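Local atomic coordinates of fructokinase (Vibrio cholerae serotype O1, PDB entry 5EYN), a protein that probably phosphorylates fructose with ATP, as a metal-dependent fructokinase of the PfkB carbohydrate kinase family. Residues 60-65 with 84-89; 135-140 with 160-165. One frame throughout, in Å; residues are numbered along the deposited sequence.

Interaction 1 of 2, residues 60-65 with 84-89; sequences RSAFFG and QVDCQH
Ala62 and Asp86 stand side by side as a parallel pair, their CB atoms 3.7 Å apart on the same face of the sheet. The small methyl of Ala62 suits this tight spacing. Two backbone bonds bracket the pair: Asp86 N gives to Ser61 O, and Phe63 N gives to Asp86 O at 2.8 Å. Farther on, Gly65 N donates to His89 O at 3.1 Å. Beside that bond the CB atoms of Phe64 and His89 approach to 3.5 Å. On the other face Val85 turns its branches toward Ser61, CG2 reaching OG at 3.6 Å, and CG1 lies against Phe63 CB. The contact joins two parallel strands of a right-handed beta-alpha-beta crossover through helix 71-82, in the Rossmann-like sheet of the ribokinase fold, with 86-93 as its outermost strand on this side. Between the bonded places the chain of 84-89 turns away, and a water there accepts from His89 N and lies within hydrogen-bonding distance of Phe63 O and Asp86 OD2. The corner itself is held by an Asx turn: Asp86 CG lies anti to its backbone N (chi1 178°), and OD2 accepts from Gln88 N at 3.1 Å. Another water lies between Ser61 N, from which it accepts, and the carbonyl O of Gln84, the residue of the Schellman motif just after helix 71-82. The Ser61 hydroxyl, though buried among apolar groups, is satisfied by Ala51 O of helix 46-56. Leu80 of helix 71-82 covers Phe63, Val85 and Cys87, for which apolar or weakly polar side chains are apt.

Interaction 2 of 2, residues 135-140 with 160-165; sequences KGEWLH and AQMKEV
The terminal methyl of Met162 lies against Glu137, Trp138 and Leu139 where the strand begins. CG is anti to the backbone N (chi1 -177°), and the chain then bends at chi2 and chi3, bringing the methyl back over the backbone of the strand. CE touches Trp138 O at 3.7 Å and lies 3.9 Å from the CB atoms of both Glu137 and Leu139, so one methyl meets three successive residues. The Met162 and Glu137 side chains cross at about a right angle; Leu139 runs oblique to Met162, its CB 4.0 Å from Met162 CG. An unbranched, flexible methionine suits such an uneven surface. Glu137 presents its aliphatic CB here, while its buried carboxylate is paid for by a salt bridge to Arg20 and hydrogen bonds from Trp22 NE1 and Gln134 N. Farther along, Val165 O sits 3.3 Å from Lys135 CA, and both valine methyls face Lys135 N, with no hydrogen bond between the segments. Trp138 points away from the helix, to meet Trp282 and Tyr168. Helix 151-165 thus packs over strand 138-142 within a beta-alpha-beta unit, flanked by strand 21-24, whose Trp22 also touches Met162, and by strand 168-172.

In the fold
Both contacts belong to the nine-stranded sheet but to two separate beta-alpha-beta units of it, interaction 1 joining strand to neighbouring strand and interaction 2 joining a strand to its crossover helix. Their chemistry follows: backbone hydrogen bonds and waters carry the first, whereas the second rests on van der Waals contact around a methionine. Each is largely buried, yet interaction 1 is partly exposed at Asp86 and His89 along the outermost strand, and interaction 2 is exposed at Lys135 beside Val165. Strand 21-24 lies between strands 61-68 and 138-142, and across it Phe64 CE2 meets Leu139 CD1 at 3.7 Å. In interaction 1 the side chain of Phe63 is about 9 Å from the bound fructose.

Interaction 1 of 2, residues 60-65 with 84-89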
ATOM      1  N   ARG A  60       7.411  18.743  24.115  1.00 13.69           N
ATOM      2  CA  ARG A  60       7.082  19.630  23.021  1.00 13.36           C
ATOM      3  C   ARG A  60       7.673  19.070  21.743  1.00 12.57           C
ATOM      4  O   ARG A  60       8.850  19.246  21.475  1.00 14.15           O
ATOM      5  CB  ARG A  60       7.691  20.998  23.309  1.00 16.49           C
ATOM      6  CG  ARG A  60       7.260  22.098  22.392  1.00 21.87           C
ATOM      7  CD  ARG A  60       8.067  23.324  22.729  1.00 27.34           C
ATOM      8  NE  ARG A  60       7.494  24.559  22.223  1.00 32.39           N
ATOM      9  CZ  ARG A  60       8.051  25.748  22.409  1.00 35.58           C
ATOM     10  NH1 ARG A  60       7.475  26.842  21.928  1.00 37.31           N
ATOM     11  NH2 ARG A  60       9.188  25.846  23.087  1.00 36.66           N
ATOM     12  N   SER A  61       6.859  18.394  20.954  1.00 11.59           N
ATOM     13  CA  SER A  61       7.346  17.818  19.712  1.00 11.34           C
ATOM     14  C   SER A  61       6.576  18.402  18.529  1.00  9.98           C
ATOM     15  O   SER A  61       5.420  18.811  18.645  1.00 10.50           O
ATOM     16  CB  SER A  61       7.269  16.288  19.749  1.00 12.32           C
ATOM     17  OG  SER A  61       5.936  15.863  19.779  1.00 13.18           O
ATOM     18  N   ALA A  62       7.251  18.457  17.390  1.00  9.61           N
ATOM     19  CA  ALA A  62       6.696  19.039  16.176  1.00  9.05           C
ATOM     20  C   ALA A  62       7.223  18.229  15.021  1.00  9.57           C
ATOM     21  O   ALA A  62       8.369  17.817  15.053  1.00 10.74           O
ATOM     22  CB  ALA A  62       7.117  20.496  16.041  1.00 11.54           C
ATOM     23  N   PHE A  63       6.395  18.006  14.010  1.00  9.89           N
ATOM     24  CA  PHE A  63       6.753  17.149  12.890  1.00  9.49           C
ATOM     25  C   PHE A  63       6.729  17.958  11.613  1.00  9.56           C
ATOM     26  O   PHE A  63       5.798  18.727  11.394  1.00 11.76           O
ATOM     27  CB  PHE A  63       5.738  16.014  12.777  1.00  9.51           C
ATOM     28  CG  PHE A  63       6.098  14.945  11.779  1.00  9.77           C
ATOM     29  CD1 PHE A  63       6.727  13.793  12.201  1.00 10.82           C
ATOM     30  CD2 PHE A  63       5.797  15.078  10.437  1.00 11.49           C
ATOM     31  CE1 PHE A  63       7.051  12.802  11.320  1.00 11.66           C
ATOM     32  CE2 PHE A  63       6.129  14.083   9.544  1.00 11.59           C
ATOM     33  CZ  PHE A  63       6.752  12.942   9.993  1.00 11.21           C
ATOM     34  N   PHE A  64       7.758  17.809  10.782  1.00  8.84           N
ATOM     35  CA  PHE A  64       7.705  18.344   9.432  1.00  9.34           C
ATOM     36  C   PHE A  64       8.040  17.269   8.431  1.00  9.69           C
ATOM     37  O   PHE A  64       8.938  16.454   8.638  1.00  9.30           O
ATOM     38  CB  PHE A  64       8.575  19.609   9.233  1.00  9.86           C
ATOM     39  CG  PHE A  64      10.078  19.396   9.258  1.00  9.11           C
ATOM     40  CD1 PHE A  64      10.796  19.234   8.073  1.00  8.59           C
ATOM     41  CD2 PHE A  64      10.787  19.454  10.447  1.00  9.74           C
ATOM     42  CE1 PHE A  64      12.188  19.106   8.087  1.00  8.21           C
ATOM     43  CE2 PHE A  64      12.179  19.317  10.462  1.00  9.09           C
ATOM     44  CZ  PHE A  64      12.873  19.150   9.273  1.00  8.95           C
ATOM     45  N   GLY A  65       7.285  17.252   7.344  1.00  9.99           N
ATOM     46  CA  GLY A  65       7.458  16.224   6.342  1.00  9.60           C
ATOM     47  C   GLY A  65       6.279  16.195   5.395  1.00  9.97           C
ATOM     48  O   GLY A  65       5.412  17.073   5.432  1.00 12.47           O
ATOM     49  N   GLN A  84      -1.303  15.729  20.097  1.00 13.99           N
ATOM     50  CA  GLN A  84      -0.772  17.028  20.524  1.00 15.68           C
ATOM     51  C   GLN A  84       0.661  17.235  20.035  1.00 14.77           C
ATOM     52  O   GLN A  84       1.474  17.907  20.684  1.00 15.96           O
ATOM     53  CB  GLN A  84      -0.865  17.181  22.045  1.00 18.33           C
ATOM     54  CG  GLN A  84      -2.264  16.936  22.588  1.00 22.09           C
ATOM     55  CD  GLN A  84      -2.283  16.887  24.099  1.00 26.99           C
ATOM     56  OE1 GLN A  84      -2.665  15.878  24.699  1.00 30.47           O
ATOM     57  NE2 GLN A  84      -1.841  17.961  24.719  1.00 28.65           N
ATOM     58  N   VAL A  85       0.952  16.661  18.872  1.00 11.96           N
ATOM     59  CA  VAL A  85       2.189  16.920  18.175  1.00 12.66           C
ATOM     60  C   VAL A  85       1.889  18.064  17.224  1.00 12.75           C
ATOM     61  O   VAL A  85       0.885  18.037  16.525  1.00 16.14           O
ATOM     62  CB  VAL A  85       2.628  15.682  17.374  1.00 11.34           C
ATOM     63  CG1 VAL A  85       3.840  15.988  16.493  1.00 11.20           C
ATOM     64  CG2 VAL A  85       2.933  14.522  18.305  1.00 11.86           C
ATOM     65  N   ASP A  86       2.737  19.081  17.207  1.00 12.19           N
ATOM     66  CA  ASP A  86       2.567  20.185  16.271  1.00 12.88           C
ATOM     67  C   ASP A  86       2.810  19.651  14.856  1.00 13.68           C
ATOM     68  O   ASP A  86       3.869  19.107  14.575  1.00 14.18           O
ATOM     69  CB  ASP A  86       3.561  21.290  16.640  1.00 14.79           C
ATOM     70  CG  ASP A  86       3.518  22.490  15.708  1.00 18.34           C
ATOM     71  OD1 ASP A  86       3.774  23.603  16.210  1.00 23.50           O
ATOM     72  OD2 ASP A  86       3.268  22.343  14.497  1.00 17.79           O
ATOM     73  N   CYS A  87       1.808  19.759  13.993  1.00 14.48           N
ATOM     74  CA  CYS A  87       1.915  19.234  12.637  1.00 14.65           C
ATOM     75  C   CYS A  87       1.542  20.270  11.590  1.00 14.93           C
ATOM     76  O   CYS A  87       1.156  19.939  10.474  1.00 14.84           O
ATOM     77  CB  CYS A  87       1.087  17.949  12.458  1.00 16.06           C
ATOM     78  SG  CYS A  87      -0.606  18.002  13.087  1.00 18.48           S
ATOM     79  N   GLN A  88       1.723  21.535  11.941  1.00 14.66           N
ATOM     80  CA  GLN A  88       1.542  22.618  10.982  1.00 16.13           C
ATOM     81  C   GLN A  88       2.408  22.418   9.730  1.00 15.50           C
ATOM     82  O   GLN A  88       2.040  22.839   8.635  1.00 16.18           O
ATOM     83  CB  GLN A  88       1.895  23.963  11.630  1.00 21.55           C
ATOM     84  CG  GLN A  88       1.268  24.215  13.008  1.00 27.87           C
ATOM     85  CD  GLN A  88      -0.231  24.453  12.966  1.00 32.45           C
ATOM     86  OE1 GLN A  88      -0.999  23.637  12.443  1.00 34.26           O
ATOM     87  NE2 GLN A  88      -0.657  25.575  13.537  1.00 33.86           N
ATOM     88  N   HIS A  89       3.564  21.786   9.901  1.00 13.52           N
ATOM     89  CA  HIS A  89       4.504  21.588   8.799  1.00 11.84           C
ATOM     90  C   HIS A  89       4.466  20.174   8.217  1.00 11.54           C
ATOM     91  O   HIS A  89       5.399  19.740   7.544  1.00 12.28           O
ATOM     92  CB  HIS A  89       5.914  21.935   9.250  1.00 12.57           C
ATOM     93  CG  HIS A  89       6.050  23.351   9.707  1.00 14.78           C
ATOM     94  ND1 HIS A  89       6.093  24.410   8.828  1.00 17.50           N
ATOM     95  CD2 HIS A  89       6.113  23.886  10.947  1.00 16.39           C
ATOM     96  CE1 HIS A  89       6.189  25.537   9.509  1.00 17.83           C
ATOM     97  NE2 HIS A  89       6.199  25.246  10.798  1.00 17.62           N
TER
HETATM   98  O   HOH W   1       3.991  18.223  21.778  1.00 18.15           O
HETATM   99  O   HOH W   2       4.965  21.169  12.377  1.00 13.56           O

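Interaction 2 of 2, residues 135-140 with 160-165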
ATOM      1  N   LYS A 135      18.030  28.165  18.312  1.00 15.19           N
ATOM      2  CA  LYS A 135      19.062  27.676  19.207  1.00 15.40           C
ATOM      3  C   LYS A 135      18.454  26.802  20.309  1.00 14.24           C
ATOM      4  O   LYS A 135      17.408  27.124  20.879  1.00 15.14           O
ATOM      5  CB  LYS A 135      19.812  28.860  19.811  1.00 17.62           C
ATOM      6  CG  LYS A 135      20.991  28.480  20.668  1.00 20.87           C
ATOM      7  CD  LYS A 135      21.630  29.732  21.260  1.00 23.18           C
ATOM      8  CE  LYS A 135      22.670  29.395  22.311  1.00 26.21           C
ATOM      9  NZ  LYS A 135      23.822  28.644  21.752  1.00 28.45           N
ATOM     10  N   GLY A 136      19.094  25.670  20.589  1.00 13.73           N
ATOM     11  CA  GLY A 136      18.682  24.807  21.679  1.00 13.48           C
ATOM     12  C   GLY A 136      17.600  23.800  21.322  1.00 12.89           C
ATOM     13  O   GLY A 136      17.284  22.923  22.117  1.00 13.33           O
ATOM     14  N   GLU A 137      17.024  23.905  20.135  1.00 11.31           N
ATOM     15  CA  GLU A 137      16.067  22.909  19.692  1.00 10.80           C
ATOM     16  C   GLU A 137      16.781  21.628  19.298  1.00 10.34           C
ATOM     17  O   GLU A 137      17.992  21.611  19.073  1.00 10.68           O
ATOM     18  CB  GLU A 137      15.230  23.442  18.528  1.00 11.68           C
ATOM     19  CG  GLU A 137      14.279  24.560  18.939  1.00 13.50           C
ATOM     20  CD  GLU A 137      13.422  25.063  17.789  1.00 14.19           C
ATOM     21  OE1 GLU A 137      13.811  24.884  16.619  1.00 14.23           O
ATOM     22  OE2 GLU A 137      12.360  25.654  18.055  1.00 18.06           O
ATOM     23  N   TRP A 138      16.000  20.560  19.198  1.00  9.79           N
ATOM     24  CA  TRP A 138      16.481  19.263  18.736  1.00  8.87           C
ATOM     25  C   TRP A 138      15.852  18.938  17.392  1.00  8.15           C
ATOM     26  O   TRP A 138      14.725  19.335  17.108  1.00  8.67           O
ATOM     27  CB  TRP A 138      16.122  18.151  19.743  1.00  8.27           C
ATOM     28  CG  TRP A 138      17.004  18.141  20.925  1.00  9.05           C
ATOM     29  CD1 TRP A 138      16.900  18.910  22.041  1.00 10.52           C
ATOM     30  CD2 TRP A 138      18.158  17.323  21.102  1.00  9.70           C
ATOM     31  NE1 TRP A 138      17.929  18.621  22.906  1.00 10.21           N
ATOM     32  CE2 TRP A 138      18.714  17.645  22.352  1.00  9.31           C
ATOM     33  CE3 TRP A 138      18.784  16.349  20.319  1.00  9.51           C
ATOM     34  CZ2 TRP A 138      19.865  17.042  22.831  1.00 10.04           C
ATOM     35  CZ3 TRP A 138      19.931  15.749  20.796  1.00 10.59           C
ATOM     36  CH2 TRP A 138      20.463  16.104  22.038  1.00 10.85           C
ATOM     37  N   LEU A 139      16.604  18.202  16.581  1.00  7.86           N
ATOM     38  CA  LEU A 139      16.093  17.611  15.352  1.00  7.93           C
ATOM     39  C   LEU A 139      16.442  16.134  15.376  1.00  7.82           C
ATOM     40  O   LEU A 139      17.608  15.783  15.548  1.00  8.16           O
ATOM     41  CB  LEU A 139      16.742  18.268  14.131  1.00  7.88           C
ATOM     42  CG  LEU A 139      16.410  17.643  12.774  1.00  7.78           C
ATOM     43  CD1 LEU A 139      14.962  17.848  12.429  1.00  8.20           C
ATOM     44  CD2 LEU A 139      17.307  18.255  11.705  1.00  9.42           C
ATOM     45  N   HIS A 140      15.439  15.271  15.209  1.00  7.28           N
ATOM     46  CA  HIS A 140      15.672  13.837  15.114  1.00  7.55           C
ATOM     47  C   HIS A 140      15.309  13.307  13.735  1.00  7.50           C
ATOM     48  O   HIS A 140      14.258  13.650  13.184  1.00  8.78           O
ATOM     49  CB  HIS A 140      14.854  13.096  16.165  1.00  7.51           C
ATOM     50  CG  HIS A 140      15.020  11.617  16.124  1.00  7.62           C
ATOM     51  ND1 HIS A 140      16.178  10.992  16.536  1.00  7.65           N
ATOM     52  CD2 HIS A 140      14.202  10.637  15.667  1.00  8.17           C
ATOM     53  CE1 HIS A 140      16.058   9.688  16.359  1.00  7.71           C
ATOM     54  NE2 HIS A 140      14.862   9.442  15.847  1.00  7.76           N
ATOM     55  N   ALA A 160      22.120  20.520   8.558  1.00  9.33           N
ATOM     56  CA  ALA A 160      23.097  21.604   8.518  1.00 10.08           C
ATOM     57  C   ALA A 160      22.512  22.885   9.110  1.00  9.99           C
ATOM     58  O   ALA A 160      23.208  23.630   9.805  1.00 11.02           O
ATOM     59  CB  ALA A 160      23.591  21.845   7.093  1.00 11.34           C
ATOM     60  N   GLN A 161      21.227  23.136   8.860  1.00 10.08           N
ATOM     61  CA  GLN A 161      20.582  24.356   9.361  1.00 11.01           C
ATOM     62  C   GLN A 161      20.376  24.297  10.869  1.00 10.28           C
ATOM     63  O   GLN A 161      20.553  25.295  11.576  1.00 11.10           O
ATOM     64  CB  GLN A 161      19.260  24.608   8.633  1.00 11.54           C
ATOM     65  CG  GLN A 161      19.432  24.994   7.179  1.00 12.01           C
ATOM     66  CD  GLN A 161      18.139  24.927   6.400  1.00 13.36           C
ATOM     67  OE1 GLN A 161      17.054  25.063   6.953  1.00 14.19           O
ATOM     68  NE2 GLN A 161      18.249  24.700   5.110  1.00 14.16           N
ATOM     69  N   MET A 162      20.010  23.130  11.382  1.00 10.60           N
ATOM     70  CA  MET A 162      19.853  23.004  12.820  1.00 10.32           C
ATOM     71  C   MET A 162      21.199  23.190  13.525  1.00 10.86           C
ATOM     72  O   MET A 162      21.275  23.873  14.545  1.00 12.27           O
ATOM     73  CB  MET A 162      19.241  21.649  13.191  1.00  9.65           C
ATOM     74  CG  MET A 162      18.987  21.522  14.683  1.00 10.00           C
ATOM     75  SD  MET A 162      17.908  22.797  15.351  1.00 10.89           S
ATOM     76  CE  MET A 162      16.297  22.052  15.062  1.00 10.19           C
ATOM     77  N   LYS A 163      22.265  22.626  12.957  1.00 11.39           N
ATOM     78  CA  LYS A 163      23.595  22.782  13.529  1.00 11.53           C
ATOM     79  C   LYS A 163      23.994  24.251  13.507  1.00 12.18           C
ATOM     80  O   LYS A 163      24.543  24.769  14.472  1.00 14.10           O
ATOM     81  CB  LYS A 163      24.625  21.939  12.770  1.00 12.76           C
ATOM     82  CG  LYS A 163      24.419  20.437  12.974  1.00 13.15           C
ATOM     83  CD  LYS A 163      25.297  19.578  12.075  1.00 15.32           C
ATOM     84  CE  LYS A 163      26.751  19.607  12.448  1.00 18.31           C
ATOM     85  NZ  LYS A 163      26.970  19.046  13.803  1.00 20.82           N
ATOM     86  N   GLU A 164      23.712  24.933  12.403  1.00 12.59           N
ATOM     87  CA  GLU A 164      24.157  26.315  12.240  1.00 13.52           C
ATOM     88  C   GLU A 164      23.535  27.239  13.278  1.00 13.67           C
ATOM     89  O   GLU A 164      24.183  28.176  13.759  1.00 15.16           O
ATOM     90  CB  GLU A 164      23.817  26.787  10.829  1.00 15.11           C
ATOM     91  CG  GLU A 164      24.153  28.223  10.515  1.00 16.90           C
ATOM     92  CD  GLU A 164      23.720  28.580   9.116  1.00 20.20           C
ATOM     93  OE1 GLU A 164      22.603  28.188   8.716  1.00 21.86           O
ATOM     94  OE2 GLU A 164      24.502  29.214   8.390  1.00 23.67           O
ATOM     95  N   VAL A 165      22.275  26.991  13.613  1.00 13.28           N
ATOM     96  CA  VAL A 165      21.541  27.858  14.532  1.00 13.80           C
ATOM     97  C   VAL A 165      21.841  27.533  15.999  1.00 14.12           C
ATOM     98  O   VAL A 165      21.408  28.241  16.899  1.00 16.50           O
ATOM     99  CB  VAL A 165      20.020  27.801  14.264  1.00 16.10           C
ATOM    100  CG1 VAL A 165      19.406  26.555  14.891  1.00 15.83           C
ATOM    101  CG2 VAL A 165      19.330  29.059  14.768  1.00 17.96           C
TER